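Local coordinates for secretion activator protein, hypothetical (Brucella abortus bv. 1 str. 9-941, PDB 7DNP) that probably cleaves peptidoglycan as a muramidase of the glycosyl hydrolase 108 family, an autolysin linked to the type IV secretion system, at residues T39-A42 and R46-S49. Residues are numbered along the deposited sequence; the frame is centred on the assembly and turned at random.
Sequences TLSA and RKVS. With H9U ((2R)-2-[[(2S)-2-[[(2R)-2-[(2R,3S,4R,5R,6S)-5-acetamido-3-[(2S,3R,4R,5S,6R)-3-acetamido-6-(hydroxymethyl)-4,5-bis(oxidanyl)oxan-2-yl]oxy-2-(hydroxymethyl)-6-oxidanyl-oxan-4-yl]oxypropanoyl]amino]propanoyl]amino]pentanedioic acid), chain B.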
# COMPACT_ATOMS: atom_id res chain seq x y z
N THR A 39 3.30 -13.45 -1.66
CA THR A 39 3.68 -12.72 -0.45
C THR A 39 3.79 -13.66 0.74
O THR A 39 4.73 -13.54 1.54
CB THR A 39 2.68 -11.60 -0.19
OG1 THR A 39 2.79 -10.62 -1.23
CG2 THR A 39 2.94 -10.92 1.16
N LEU A 40 2.87 -14.62 0.87
CA LEU A 40 2.99 -15.60 1.94
C LEU A 40 4.21 -16.49 1.72
O LEU A 40 4.87 -16.89 2.68
CB LEU A 40 1.72 -16.45 2.03
CG LEU A 40 1.66 -17.44 3.20
CD1 LEU A 40 1.96 -16.75 4.53
CD2 LEU A 40 0.30 -18.13 3.25
N SER A 41 4.51 -16.80 0.46
CA SER A 41 5.71 -17.57 0.16
C SER A 41 6.97 -16.84 0.62
O SER A 41 7.88 -17.44 1.20
CB SER A 41 5.77 -17.88 -1.34
OG SER A 41 4.78 -18.83 -1.68
N ALA A 42 7.02 -15.52 0.37
CA ALA A 42 8.16 -14.72 0.82
C ALA A 42 8.28 -14.73 2.34
O ALA A 42 9.39 -14.71 2.88
CB ALA A 42 8.01 -13.29 0.31
N ARG A 46 9.44 -20.36 1.35
CA ARG A 46 9.18 -21.49 0.47
C ARG A 46 7.87 -21.23 -0.27
O ARG A 46 7.02 -20.49 0.23
CB ARG A 46 9.09 -22.81 1.25
CG ARG A 46 8.37 -22.70 2.59
CD ARG A 46 7.99 -24.06 3.15
NE ARG A 46 7.00 -24.73 2.31
CZ ARG A 46 5.68 -24.65 2.48
NH1 ARG A 46 5.19 -23.93 3.48
NH2 ARG A 46 4.86 -25.28 1.66
N LYS A 47 7.72 -21.84 -1.44
CA LYS A 47 6.50 -21.69 -2.23
C LYS A 47 5.35 -22.39 -1.51
O LYS A 47 5.35 -23.62 -1.38
CB LYS A 47 6.70 -22.25 -3.63
CG LYS A 47 5.47 -22.16 -4.53
CD LYS A 47 5.81 -22.41 -5.99
CE LYS A 47 4.63 -22.10 -6.92
NZ LYS A 47 4.17 -20.68 -6.80
N VAL A 48 4.35 -21.62 -1.06
CA VAL A 48 3.25 -22.18 -0.30
C VAL A 48 2.13 -22.60 -1.25
O VAL A 48 2.07 -22.20 -2.41
CB VAL A 48 2.71 -21.19 0.76
CG1 VAL A 48 3.82 -20.78 1.72
CG2 VAL A 48 2.07 -19.98 0.09
N SER A 49 1.22 -23.42 -0.72
CA SER A 49 0.06 -23.91 -1.44
C SER A 49 -1.13 -22.97 -1.27
O SER A 49 -1.15 -22.09 -0.40
CB SER A 49 -0.30 -25.30 -0.94
OG SER A 49 -0.95 -25.22 0.32
C22 H9U B . -2.75 -7.34 -4.78
C24 H9U B . -4.64 -7.15 -6.33
C26 H9U B . -3.76 -7.57 -3.64
C28 H9U B . -5.62 -7.50 -5.20
C23 H9U B . -3.30 -7.73 -6.10
C25 H9U B . -0.40 -7.36 -4.56
C27 H9U B . 0.59 -7.80 -3.45
C29 H9U B . 1.89 -7.11 -3.60
C30 H9U B . 2.45 -7.24 -4.96
C31 H9U B . 1.45 -6.70 -5.98
C32 H9U B . -2.30 -7.85 -8.37
C33 H9U B . -3.29 -6.88 -2.39
C34 H9U B . 2.01 -6.77 -7.37
C35 H9U B . -5.76 -6.63 -8.55
C36 H9U B . -2.05 -6.72 -9.38
C37 H9U B . -0.17 -8.36 -1.01
C38 H9U B . -1.18 -8.87 -8.44
C39 H9U B . -1.65 -4.26 -9.79
C40 H9U B . -6.40 -7.09 -9.86
C41 H9U B . -0.76 -7.81 0.29
C42 H9U B . -0.15 -4.22 -10.05
C43 H9U B . 1.84 -5.07 -11.40
C44 H9U B . -2.09 -2.95 -9.17
C45 H9U B . 2.46 -6.28 -10.72
C46 H9U B . 2.07 -5.20 -12.90
C47 H9U B . 3.40 -4.57 -13.31
C48 H9U B . 3.61 -4.65 -14.82
N18 H9U B . -5.26 -7.61 -7.61
N19 H9U B . 0.02 -7.43 -2.12
N20 H9U B . -1.89 -5.36 -8.87
N21 H9U B . 0.41 -5.05 -11.12
O01 H9U B . -1.56 -8.11 -4.52
O02 H9U B . -5.10 -7.05 -3.91
O03 H9U B . 0.20 -7.47 -5.90
O04 H9U B . -2.34 -7.22 -7.11
O05 H9U B . -5.79 -8.86 -5.15
O06 H9U B . 2.86 -7.63 -2.61
O07 H9U B . 3.68 -6.49 -5.06
O08 H9U B . -4.31 -7.03 -1.44
O09 H9U B . 2.29 -8.10 -7.70
O10 H9U B . -5.68 -5.47 -8.31
O11 H9U B . -2.01 -6.94 -10.54
O12 H9U B . 0.12 -9.51 -1.09
O13 H9U B . 0.54 -3.54 -9.36
O14 H9U B . 3.63 -6.20 -10.25
O15 H9U B . 1.81 -7.35 -10.63
O16 H9U B . 2.73 -5.17 -15.54
O17 H9U B . 4.67 -4.19 -15.32
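With chi1 at -71°, Ser41 sets its OG beside its own backbone N, where the hydroxyl meets the returning chain; Val48, with CG1 anti to its carbonyl carbon (chi1 -58°), has CG2 between its backbone N and carbonyl carbon, facing Ser41 and Leu40. The outcome exemplifies how a serine on a helix can hold the loop that follows it. Val48 N donates to Ser41 OG over 2.9 Å in a nearly straight bond (168° at the hydrogen), and the same OG is hydrogen-bonded to Leu37 O one turn back, so the hydroxyl links helix backbone to loop backbone. Two residues earlier in the loop, Arg46 N gives Ser41 O a weak bond of 3.3 Å, while Arg46 O lies 3.2 Å from Ser41 CA in a CA-H...O contact. Next to these polar contacts Val48 CG2 rests 4.0 Å from Leu40 CG, the two side chains crossing at about a right angle. Elsewhere on the helix Thr39 OG1 donates to acetamide oxygen O12 of the bound muropeptide; Tyr69 OH bonds both Thr39 OG1 and the ligand. Leu40 continues onto Ile64 of helix 58-70, Arg46 salt-bridges Glu52, and Ser49 N-caps helix 50-54, so the loop joins helices 37-44 and 50-54 away from the ligand.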